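Local structure of metalloprotease stcE (Escherichia coli, 4DNY) at residues E33-S38 and R63-I68; S44-L49 and Y69-P74; L54-T59 and R82-A87; D75-M80 and F110-G115. The protein is a secreted zinc metalloprotease of the metzincin group that acts as a mucinase, probably cleaving O-linked glycoproteins during enterohemorrhagic infection. All blocks are in the same frame, centred on the assembly; numbering follows the deposited sequence. Where two conformers were deposited one is given.

Contact 1: residues E33-S38 and R63-I68; sequences EVNKLS and RWVRDI
Val-65 is the bump at the middle of this contact, its two methyls set against the turn of backbone from Val-34 to Leu-37. CG1 lies 3.7 Å from the carbonyl oxygen Val-34 O and also meets Asn-35 CA, while CG2 faces Leu-37 CB at 4.2 Å. With chi1 at -74°, CG1 stands anti to the carbonyl carbon of Val-65, which carries this methyl over toward Asn-35. Val-34 is the second bump, fitting between the Arg-63 carbonyl and the Arg-63 side chain. Its CG1 reaches the backbone at Arg-63 O, and its CG2 sits 3.9 Å from Arg-63 CD, against an arginine chain bent at chi2 and chi3 that crosses the valine at about a right angle. Farther along, Leu-37 CB packs on Ile-68 CG2 at 4.1 Å.

Where the backbones draw closest the evidence is of CA-H...O type: Ile-68 CA lies 3.5 Å from Leu-37 O with 160° at the hydrogen, and Ser-38 CA lies 3.3 Å from Asp-67 O. That buried carbonyl, Asp-67 O, has no conventional hydrogen-bond partner in the model. The contact thus lays the end of helix 31-35 and the residues following it across the approach to strand 67-69. Val-34 also touches Ile-28 of strand 25-28, Leu-37 touches Ile-45 of helix 43-49, and on the strand side Ile-68 is hydrogen-bonded through its backbone to strand 91-95.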
# COMPACT_ATOMS: atom_id res chain seq x y z
N GLU A 33 11.62 0.42 -7.59
CA GLU A 33 10.37 -0.23 -7.12
C GLU A 33 9.28 0.80 -6.85
O GLU A 33 8.10 0.55 -7.15
CB GLU A 33 10.61 -1.13 -5.91
CG GLU A 33 11.41 -2.42 -6.30
CD GLU A 33 11.15 -3.62 -5.36
OE1 GLU A 33 11.06 -3.45 -4.12
OE2 GLU A 33 11.03 -4.77 -5.89
N VAL A 34 9.63 1.93 -6.28
CA VAL A 34 8.66 2.98 -6.05
C VAL A 34 8.07 3.49 -7.37
O VAL A 34 6.87 3.78 -7.46
CB VAL A 34 9.22 4.10 -5.15
CG1 VAL A 34 8.32 5.35 -5.15
CG2 VAL A 34 9.39 3.56 -3.74
N ASN A 35 8.92 3.56 -8.38
CA ASN A 35 8.48 4.04 -9.68
C ASN A 35 7.35 3.18 -10.29
O ASN A 35 6.56 3.69 -11.08
CB ASN A 35 9.69 4.08 -10.66
CG ASN A 35 10.56 5.26 -10.48
OD1 ASN A 35 10.21 6.22 -9.79
ND2 ASN A 35 11.74 5.21 -11.12
N LYS A 36 7.29 1.91 -9.94
CA LYS A 36 6.24 1.00 -10.45
C LYS A 36 4.87 1.23 -9.84
O LYS A 36 3.88 0.66 -10.31
CB LYS A 36 6.65 -0.46 -10.30
CG LYS A 36 7.93 -0.89 -11.04
CD LYS A 36 8.17 -2.39 -10.78
CE LYS A 36 9.45 -2.87 -11.44
NZ LYS A 36 9.65 -4.32 -11.12
N LEU A 37 4.79 2.02 -8.76
CA LEU A 37 3.57 2.12 -7.98
C LEU A 37 2.47 2.96 -8.62
O LEU A 37 1.32 2.91 -8.19
CB LEU A 37 3.86 2.62 -6.54
CG LEU A 37 4.83 1.75 -5.71
CD1 LEU A 37 5.07 2.48 -4.40
CD2 LEU A 37 4.24 0.36 -5.48
N SER A 38 2.83 3.72 -9.64
CA SER A 38 1.87 4.53 -10.36
C SER A 38 0.98 3.69 -11.31
O SER A 38 -0.03 4.18 -11.81
CB SER A 38 2.65 5.59 -11.12
OG SER A 38 3.55 4.92 -12.05
N ARG A 63 12.60 9.63 -3.93
CA ARG A 63 12.07 8.27 -4.06
C ARG A 63 10.58 8.30 -3.84
O ARG A 63 10.07 7.81 -2.82
CB ARG A 63 12.75 7.38 -3.03
CG ARG A 63 12.47 5.89 -3.21
CD ARG A 63 12.36 5.18 -1.86
NE ARG A 63 13.57 5.38 -1.08
CZ ARG A 63 13.67 5.20 0.23
NH1 ARG A 63 14.83 5.39 0.83
NH2 ARG A 63 12.64 4.82 0.97
N TRP A 64 9.88 8.89 -4.81
CA TRP A 64 8.48 9.31 -4.68
C TRP A 64 7.75 9.20 -5.98
O TRP A 64 8.35 9.37 -7.04
CB TRP A 64 8.43 10.76 -4.17
CG TRP A 64 7.16 11.51 -4.29
CD1 TRP A 64 6.15 11.59 -3.34
CD2 TRP A 64 6.72 12.30 -5.41
NE1 TRP A 64 5.10 12.33 -3.84
CE2 TRP A 64 5.44 12.82 -5.09
CE3 TRP A 64 7.28 12.61 -6.65
CZ2 TRP A 64 4.74 13.61 -5.93
CZ3 TRP A 64 6.58 13.40 -7.52
CH2 TRP A 64 5.31 13.91 -7.18
N VAL A 65 6.46 8.87 -5.92
CA VAL A 65 5.58 9.11 -7.04
C VAL A 65 4.30 9.73 -6.54
O VAL A 65 3.97 9.55 -5.36
CB VAL A 65 5.15 7.78 -7.75
CG1 VAL A 65 6.37 7.25 -8.56
CG2 VAL A 65 4.58 6.74 -6.75
N ARG A 66 3.62 10.45 -7.42
CA ARG A 66 2.39 11.16 -7.04
C ARG A 66 1.22 10.28 -6.70
O ARG A 66 0.57 10.54 -5.73
CB ARG A 66 2.01 12.11 -8.16
CG ARG A 66 0.98 13.09 -7.71
CD ARG A 66 0.54 13.96 -8.85
NE ARG A 66 -0.42 13.19 -9.65
CZ ARG A 66 -0.92 13.53 -10.82
NH1 ARG A 66 -0.57 14.68 -11.41
NH2 ARG A 66 -1.79 12.71 -11.41
N ASP A 67 0.96 9.28 -7.53
CA ASP A 67 -0.25 8.48 -7.41
C ASP A 67 0.14 7.07 -7.20
O ASP A 67 0.95 6.55 -7.92
CB ASP A 67 -1.13 8.57 -8.67
CG ASP A 67 -1.63 10.00 -8.95
OD1 ASP A 67 -1.89 10.75 -8.01
OD2 ASP A 67 -1.80 10.34 -10.14
N ILE A 68 -0.49 6.43 -6.22
CA ILE A 68 -0.26 5.04 -5.93
C ILE A 68 -1.59 4.31 -5.86
O ILE A 68 -2.48 4.66 -5.10
CB ILE A 68 0.41 4.90 -4.55
CG1 ILE A 68 1.78 5.68 -4.60
CG2 ILE A 68 0.60 3.41 -4.19
CD1 ILE A 68 2.37 5.96 -3.24

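Contact 2: residues S44-L49 and Y69-P74; sequences SIHSHL and YLPQGP
Ile-45 and His-46 make a helix-to-loop contact with Leu-70, Pro-71 and Gln-72, where helix 43-49 packs on the chain leaving strand 67-69 in the beta-sandwich domain. The contact is apolar at Ile-45 and Pro-71, and at His-46 it brings a ring carbon near a carbonyl oxygen. Pro-71 fills the step between the two helix residues: its CD lies 3.7 Å from Ile-45 CG2, its CG approaches the backbone N of His-46, and its CB is 3.7 Å from His-46 ND1. Ile-45 and the proline ring cross at about a right angle. Beyond the proline, Ile-45 CD1 is anti to CA, which carries it out to Leu-70 CD2 at 3.9 Å. Ile-45 also meets Ile-57 of strand 54-60, so the isoleucine faces the sheet as well as the loop.

His-46 CG is anti to the backbone N (chi1 -155°), which sets it near Pro-71 CB; the ring runs on to Gln-72. Its NE2 is hydrogen-bonded to Asp-75 OD1, just after the loop segment, which limits rotation of the ring. Gly-73 has phi/psi of 153°/160°, a backbone shape that calls for glycine, and its CA approaches the same ring. Closest of all, His-46 CE1 comes within 3.3 Å of the carbonyl oxygen Gln-72 O.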
# COMPACT_ATOMS: atom_id res chain seq x y z
N SER A 44 2.55 -4.30 -9.31
CA SER A 44 3.73 -4.73 -8.56
C SER A 44 3.39 -5.06 -7.14
O SER A 44 3.90 -6.02 -6.61
CB SER A 44 4.90 -3.69 -8.61
OG SER A 44 4.57 -2.50 -7.97
N ILE A 45 2.50 -4.29 -6.53
CA ILE A 45 2.02 -4.60 -5.17
C ILE A 45 1.34 -5.96 -5.21
O ILE A 45 1.58 -6.82 -4.37
CB ILE A 45 1.03 -3.52 -4.65
CG1 ILE A 45 1.76 -2.15 -4.40
CG2 ILE A 45 0.37 -4.00 -3.31
CD1 ILE A 45 0.84 -1.08 -3.89
N HIS A 46 0.50 -6.17 -6.25
CA HIS A 46 -0.22 -7.42 -6.40
C HIS A 46 0.77 -8.62 -6.46
O HIS A 46 0.60 -9.63 -5.77
CB HIS A 46 -1.06 -7.36 -7.69
CG HIS A 46 -2.26 -8.26 -7.68
ND1 HIS A 46 -3.39 -7.97 -8.44
CD2 HIS A 46 -2.53 -9.39 -6.99
CE1 HIS A 46 -4.30 -8.91 -8.21
NE2 HIS A 46 -3.80 -9.79 -7.36
N SER A 47 1.80 -8.47 -7.28
CA SER A 47 2.82 -9.54 -7.48
C SER A 47 3.54 -9.85 -6.14
O SER A 47 3.72 -10.98 -5.78
CB SER A 47 3.84 -9.16 -8.58
OG SER A 47 4.51 -7.99 -8.18
N HIS A 48 3.92 -8.80 -5.42
CA HIS A 48 4.58 -8.99 -4.12
C HIS A 48 3.72 -9.60 -3.04
O HIS A 48 4.19 -10.38 -2.21
CB HIS A 48 5.23 -7.65 -3.66
CG HIS A 48 6.42 -7.27 -4.47
ND1 HIS A 48 7.48 -8.14 -4.68
CD2 HIS A 48 6.71 -6.14 -5.13
CE1 HIS A 48 8.37 -7.55 -5.46
NE2 HIS A 48 7.93 -6.32 -5.73
N LEU A 49 2.40 -9.39 -3.14
CA LEU A 49 1.48 -9.98 -2.20
C LEU A 49 1.17 -11.45 -2.45
O LEU A 49 0.59 -12.12 -1.61
CB LEU A 49 0.17 -9.16 -2.14
CG LEU A 49 0.25 -7.78 -1.43
CD1 LEU A 49 -1.05 -7.02 -1.54
CD2 LEU A 49 0.66 -8.00 0.06
N TYR A 69 -1.68 3.19 -6.60
CA TYR A 69 -2.93 2.46 -6.71
C TYR A 69 -2.86 1.11 -6.01
O TYR A 69 -1.97 0.30 -6.33
CB TYR A 69 -3.28 2.24 -8.18
CG TYR A 69 -3.59 3.54 -8.91
CD1 TYR A 69 -4.86 4.03 -8.99
CD2 TYR A 69 -2.54 4.27 -9.51
CE1 TYR A 69 -5.13 5.20 -9.70
CE2 TYR A 69 -2.80 5.45 -10.20
CZ TYR A 69 -4.11 5.91 -10.25
OH TYR A 69 -4.39 7.09 -10.94
N LEU A 70 -3.79 0.83 -5.10
CA LEU A 70 -3.84 -0.51 -4.55
C LEU A 70 -4.56 -1.46 -5.54
O LEU A 70 -5.52 -1.07 -6.16
CB LEU A 70 -4.53 -0.46 -3.18
CG LEU A 70 -3.88 0.35 -2.08
CD1 LEU A 70 -4.50 -0.06 -0.72
CD2 LEU A 70 -2.37 0.10 -1.99
N PRO A 71 -4.04 -2.68 -5.70
CA PRO A 71 -4.66 -3.63 -6.63
C PRO A 71 -6.00 -4.18 -6.15
O PRO A 71 -6.31 -4.12 -4.94
CB PRO A 71 -3.61 -4.71 -6.72
CG PRO A 71 -2.92 -4.71 -5.34
CD PRO A 71 -2.89 -3.27 -4.98
N GLN A 72 -6.77 -4.79 -7.06
CA GLN A 72 -7.96 -5.52 -6.72
C GLN A 72 -7.82 -6.94 -7.23
O GLN A 72 -7.16 -7.18 -8.22
CB GLN A 72 -9.19 -4.88 -7.37
CG GLN A 72 -9.53 -3.50 -6.89
CD GLN A 72 -10.14 -3.48 -5.48
OE1 GLN A 72 -10.94 -4.35 -5.14
NE2 GLN A 72 -9.85 -2.43 -4.74
N GLY A 73 -8.47 -7.88 -6.54
CA GLY A 73 -8.52 -9.26 -7.01
C GLY A 73 -8.69 -10.23 -5.88
O GLY A 73 -8.37 -9.95 -4.72
N PRO A 74 -9.16 -11.42 -6.22
CA PRO A 74 -9.47 -12.42 -5.25
C PRO A 74 -8.30 -12.85 -4.35
O PRO A 74 -8.48 -13.03 -3.13
CB PRO A 74 -9.94 -13.61 -6.11
CG PRO A 74 -10.31 -13.06 -7.40
CD PRO A 74 -9.54 -11.81 -7.61

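Contact 3: residues L54-T59 and R82-A87; sequences LVEIHT and RFVSSA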
# COMPACT_ATOMS: atom_id res chain seq x y z
N LEU A 54 2.25 -9.03 3.88
CA LEU A 54 2.28 -7.57 3.96
C LEU A 54 3.31 -6.97 3.04
O LEU A 54 4.46 -7.48 2.95
CB LEU A 54 2.51 -7.15 5.41
CG LEU A 54 2.30 -5.60 5.69
CD1 LEU A 54 1.64 -5.39 7.03
CD2 LEU A 54 3.62 -5.00 5.57
N VAL A 55 2.93 -5.88 2.36
CA VAL A 55 3.89 -5.04 1.61
C VAL A 55 3.97 -3.73 2.34
O VAL A 55 2.91 -3.12 2.65
CB VAL A 55 3.44 -4.82 0.17
CG1 VAL A 55 4.22 -3.66 -0.50
CG2 VAL A 55 3.60 -6.13 -0.68
N GLU A 56 5.18 -3.23 2.61
CA GLU A 56 5.39 -1.96 3.32
C GLU A 56 6.20 -1.06 2.38
O GLU A 56 7.33 -1.41 2.01
CB GLU A 56 6.14 -2.19 4.64
CG GLU A 56 6.43 -0.87 5.35
CD GLU A 56 6.88 -1.05 6.82
OE1 GLU A 56 6.37 -1.93 7.53
OE2 GLU A 56 7.71 -0.30 7.24
N ILE A 57 5.61 0.06 2.02
CA ILE A 57 6.18 0.99 1.06
C ILE A 57 6.71 2.19 1.76
O ILE A 57 6.01 2.82 2.57
CB ILE A 57 5.09 1.42 0.07
CG1 ILE A 57 4.68 0.23 -0.80
CG2 ILE A 57 5.53 2.66 -0.81
CD1 ILE A 57 3.31 0.42 -1.55
N HIS A 58 7.98 2.50 1.50
CA HIS A 58 8.64 3.69 2.09
C HIS A 58 8.95 4.67 0.98
O HIS A 58 9.85 4.44 0.17
CB HIS A 58 9.95 3.29 2.72
CG HIS A 58 9.82 2.44 3.93
ND1 HIS A 58 10.92 1.86 4.53
CD2 HIS A 58 8.72 1.93 4.55
CE1 HIS A 58 10.49 1.15 5.57
NE2 HIS A 58 9.16 1.16 5.60
N THR A 59 8.18 5.78 0.90
CA THR A 59 8.53 6.88 -0.00
C THR A 59 9.47 7.82 0.75
O THR A 59 9.41 7.91 2.00
CB THR A 59 7.30 7.59 -0.50
OG1 THR A 59 6.48 7.92 0.61
CG2 THR A 59 6.51 6.72 -1.54
N ARG A 82 1.18 -1.36 4.10
CA ARG A 82 1.55 -0.24 4.96
C ARG A 82 2.33 0.77 4.16
O ARG A 82 3.14 0.41 3.31
CB ARG A 82 2.41 -0.74 6.16
CG ARG A 82 2.73 0.40 7.13
CD ARG A 82 3.51 -0.08 8.30
NE ARG A 82 2.72 -0.99 9.16
CZ ARG A 82 3.06 -2.23 9.47
NH1 ARG A 82 4.19 -2.77 8.95
NH2 ARG A 82 2.32 -2.99 10.29
N PHE A 83 2.06 2.06 4.39
CA PHE A 83 2.84 3.18 3.79
C PHE A 83 3.51 3.95 4.89
O PHE A 83 2.87 4.24 5.90
CB PHE A 83 1.94 4.14 3.03
CG PHE A 83 1.38 3.56 1.78
CD1 PHE A 83 1.99 3.77 0.58
CD2 PHE A 83 0.20 2.80 1.80
CE1 PHE A 83 1.47 3.20 -0.59
CE2 PHE A 83 -0.34 2.27 0.63
CZ PHE A 83 0.31 2.47 -0.54
N VAL A 84 4.78 4.30 4.68
CA VAL A 84 5.50 5.23 5.52
C VAL A 84 6.17 6.28 4.67
O VAL A 84 7.03 5.94 3.85
CB VAL A 84 6.57 4.50 6.42
CG1 VAL A 84 7.25 5.52 7.35
CG2 VAL A 84 5.93 3.34 7.15
N SER A 85 5.72 7.53 4.78
CA SER A 85 6.27 8.60 3.95
C SER A 85 7.32 9.42 4.70
O SER A 85 7.06 9.99 5.77
CB SER A 85 5.19 9.56 3.52
OG SER A 85 5.83 10.69 2.92
N SER A 86 8.49 9.54 4.09
CA SER A 86 9.48 10.54 4.53
C SER A 86 9.74 11.50 3.36
O SER A 86 10.77 12.17 3.30
CB SER A 86 10.77 9.88 5.08
OG SER A 86 11.34 9.02 4.14
N ALA A 87 8.78 11.58 2.43
CA ALA A 87 8.89 12.44 1.23
C ALA A 87 8.15 13.76 1.49
O ALA A 87 6.98 13.73 1.88
CB ALA A 87 8.27 11.77 0.02
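Glu-56 and Arg-82 lie side by side and point the same way from neighbouring parallel beta strands, 54-60 and 80-86, within the mixed five-stranded sheet of the beta-sandwich domain. The strand segments run at 14° to each other, and their backbones are joined by hydrogen bonds that include Ile-57 N to Arg-82 O at 2.8 Å and Val-84 N to Ile-57 O at 2.9 Å.

On the face bearing Glu-56, His-58, Arg-82 and Val-84, the carboxylate is gripped at both oxygens. CG of both Glu-56 and Arg-82 is anti to the backbone N, which starts the two chains off alike; the arginine then bends at chi3. Arg-82 NH1 forms a salt bridge to Glu-56 OE1 at 2.7 Å, approaching on the anti side and 31° out of the carboxylate plane; the two flat groups are turned 86° apart. Lys-25 makes a second salt bridge to OE1. His-58 NE2 donates nearly straight, in the imidazole plane, to the anti lone pair of Glu-56 OE2 at 2.6 Å. The positive charges of Arg-82 and Lys-25, with the N-H of His-58, would be expected to favour an ionised glutamate. Leu-54 CD1 covers one face of the guanidinium, while Val-84 CB lies 3.8 Å from His-58 CD2.

The other face is apolar around Ile-57 and Phe-83, also side by side, with Ile-57 CD1 3.5 Å from Phe-83 CE1. At the strand end Ser-86 N donates to Thr-59 O at 2.8 Å, from above the carbonyl plane.

Contact 4: residues D75-M80 and F110-G115; sequences DLEGKM and FKYVNG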
# COMPACT_ATOMS: atom_id res chain seq x y z
N ASP A 75 -7.11 -12.98 -4.94
CA ASP A 75 -5.97 -13.50 -4.22
C ASP A 75 -5.40 -12.54 -3.17
O ASP A 75 -4.44 -12.89 -2.47
CB ASP A 75 -4.87 -13.96 -5.20
CG ASP A 75 -4.36 -12.85 -6.11
OD1 ASP A 75 -4.96 -11.77 -6.21
OD2 ASP A 75 -3.33 -13.12 -6.76
N LEU A 76 -6.01 -11.36 -3.05
CA LEU A 76 -5.58 -10.34 -2.05
C LEU A 76 -6.27 -10.51 -0.69
O LEU A 76 -6.02 -9.76 0.25
CB LEU A 76 -5.86 -8.94 -2.59
CG LEU A 76 -5.07 -8.46 -3.82
CD1 LEU A 76 -5.65 -7.20 -4.40
CD2 LEU A 76 -3.57 -8.33 -3.54
N GLU A 77 -7.13 -11.50 -0.56
CA GLU A 77 -7.87 -11.73 0.66
C GLU A 77 -6.96 -11.80 1.88
O GLU A 77 -6.03 -12.62 1.95
CB GLU A 77 -8.68 -12.99 0.52
CG GLU A 77 -9.78 -13.14 1.41
CD GLU A 77 -10.80 -12.00 1.40
OE1 GLU A 77 -11.03 -11.30 0.33
OE2 GLU A 77 -11.24 -11.79 2.49
N GLY A 78 -7.24 -10.93 2.85
CA GLY A 78 -6.49 -10.84 4.10
C GLY A 78 -5.13 -10.18 4.02
O GLY A 78 -4.43 -10.06 5.05
N LYS A 79 -4.73 -9.78 2.83
CA LYS A 79 -3.44 -9.14 2.63
C LYS A 79 -3.46 -7.71 3.16
O LYS A 79 -4.48 -7.05 3.21
CB LYS A 79 -3.06 -9.14 1.14
CG LYS A 79 -2.90 -10.51 0.55
CD LYS A 79 -1.79 -11.30 1.19
CE LYS A 79 -1.59 -12.69 0.54
NZ LYS A 79 -0.33 -13.32 0.85
N MET A 80 -2.24 -7.19 3.45
CA MET A 80 -2.09 -5.85 4.03
C MET A 80 -1.04 -5.03 3.30
O MET A 80 -0.08 -5.57 2.76
CB MET A 80 -1.78 -5.94 5.53
CG MET A 80 -2.92 -6.50 6.30
SD MET A 80 -2.52 -6.74 8.05
CE MET A 80 -2.14 -5.06 8.66
N PHE A 110 -3.62 -0.63 5.41
CA PHE A 110 -4.75 -1.17 4.68
C PHE A 110 -4.79 -2.69 4.80
O PHE A 110 -3.74 -3.34 4.87
CB PHE A 110 -4.67 -0.80 3.19
CG PHE A 110 -4.67 0.66 2.90
CD1 PHE A 110 -5.85 1.34 2.57
CD2 PHE A 110 -3.51 1.37 2.91
CE1 PHE A 110 -5.83 2.69 2.30
CE2 PHE A 110 -3.48 2.74 2.61
CZ PHE A 110 -4.67 3.37 2.28
N LYS A 111 -6.01 -3.25 4.82
CA LYS A 111 -6.25 -4.68 4.77
C LYS A 111 -7.44 -4.98 3.85
O LYS A 111 -8.42 -4.29 3.88
CB LYS A 111 -6.53 -5.22 6.19
CG LYS A 111 -6.76 -6.72 6.23
CD LYS A 111 -6.78 -7.29 7.63
CE LYS A 111 -7.21 -8.72 7.64
NZ LYS A 111 -7.06 -9.43 8.98
N TYR A 112 -7.32 -6.04 3.04
CA TYR A 112 -8.32 -6.40 2.06
C TYR A 112 -9.20 -7.52 2.68
O TYR A 112 -8.68 -8.55 3.07
CB TYR A 112 -7.62 -6.94 0.82
CG TYR A 112 -8.43 -6.94 -0.44
CD1 TYR A 112 -8.61 -5.79 -1.18
CD2 TYR A 112 -8.91 -8.13 -0.96
CE1 TYR A 112 -9.28 -5.77 -2.36
CE2 TYR A 112 -9.57 -8.13 -2.20
CZ TYR A 112 -9.73 -6.94 -2.89
OH TYR A 112 -10.38 -6.95 -4.14
N VAL A 113 -10.49 -7.26 2.82
CA VAL A 113 -11.41 -8.21 3.41
C VAL A 113 -12.61 -8.37 2.49
O VAL A 113 -13.34 -7.38 2.23
CB VAL A 113 -11.86 -7.79 4.82
CG1 VAL A 113 -12.73 -8.84 5.43
CG2 VAL A 113 -10.60 -7.53 5.70
N ASN A 114 -12.83 -9.61 2.07
CA ASN A 114 -13.97 -9.97 1.22
C ASN A 114 -14.14 -9.02 0.04
O ASN A 114 -15.27 -8.54 -0.23
CB ASN A 114 -15.26 -10.11 1.99
CG ASN A 114 -16.33 -10.80 1.21
OD1 ASN A 114 -16.06 -11.71 0.40
ND2 ASN A 114 -17.60 -10.38 1.37
N GLY A 115 -13.01 -8.73 -0.62
CA GLY A 115 -13.04 -8.00 -1.89
C GLY A 115 -12.93 -6.49 -1.80
O GLY A 115 -13.11 -5.78 -2.79
O HOH W 1 -4.46 -10.29 8.03
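Leu-76 and Glu-77 meet Tyr-112 and Asn-114 where a type II beta turn, Leu-76 to Lys-79, leads into an antiparallel pairing with strand 107-113 of the five-stranded sheet. The first shell has an apolar and a polar part. Leu-76 CB sits over one face of the Tyr-112 ring, a CH-pi contact 3.9 Å from the ring centroid and 25° off its normal. Chi1 of -161° puts Tyr-112 CG anti to its backbone N, where it lies close to Leu-76 CB and the ring begins under the leucine. Glu-77 bends at chi2 to bring its carboxylate to the far end of the strand. There Asn-114 N donates to the syn lone pair of Glu-77 OE2 at 2.7 Å, while Gly-115 N makes a weak bond to OE1.

The backbone sets these groups in place. Lys-79 N closes the turn on Leu-76 O, Gly-78 N donates to Tyr-112 O at 2.8 Å, and Tyr-112 N returns a bond to Lys-79 O at 3.0 Å. Gly-78 has a positive phi of 75°, which favours glycine at this corner. Next comes the non-hydrogen-bonded pair Met-80 and Lys-111, with Met-80 CG 3.8 Å from Lys-111 CB.

Farther out, Tyr-112 OH is hydrogen-bonded to Gln-72 and Gly-73, and Trp-117 meets the tyrosine ring edge-to-face. Lys-111 runs out extended to the backbone oxygen of Asp-17, and its NZ also donates to a water 2.9 Å away that lies 3.0 Å from Gly-78 O and can donate to it.

Contacts 3 and 4 share the five-stranded sheet, where strand 80-86 lies between strands 54-60 and 107-113; their centres are about 17 Å apart on opposite sides of the chain's centre. Contacts 1 and 2, centres about 14 Å apart, bring the helical region to strand 67-69 of the three-stranded sheet and the loop after it. Leu-37 and Ile-45 both pack on Ile-57, tying that region to contact 3. The centres of contacts 2 and 4 are about 10 Å apart, joined at Leu-49 O and Lys-79 NZ. Along the chain the segments of contacts 1, 2 and 3 interlock, and those of 3 and 4 alternate, whereas contacts 1 and 4, centres about 21 Å apart, do not touch.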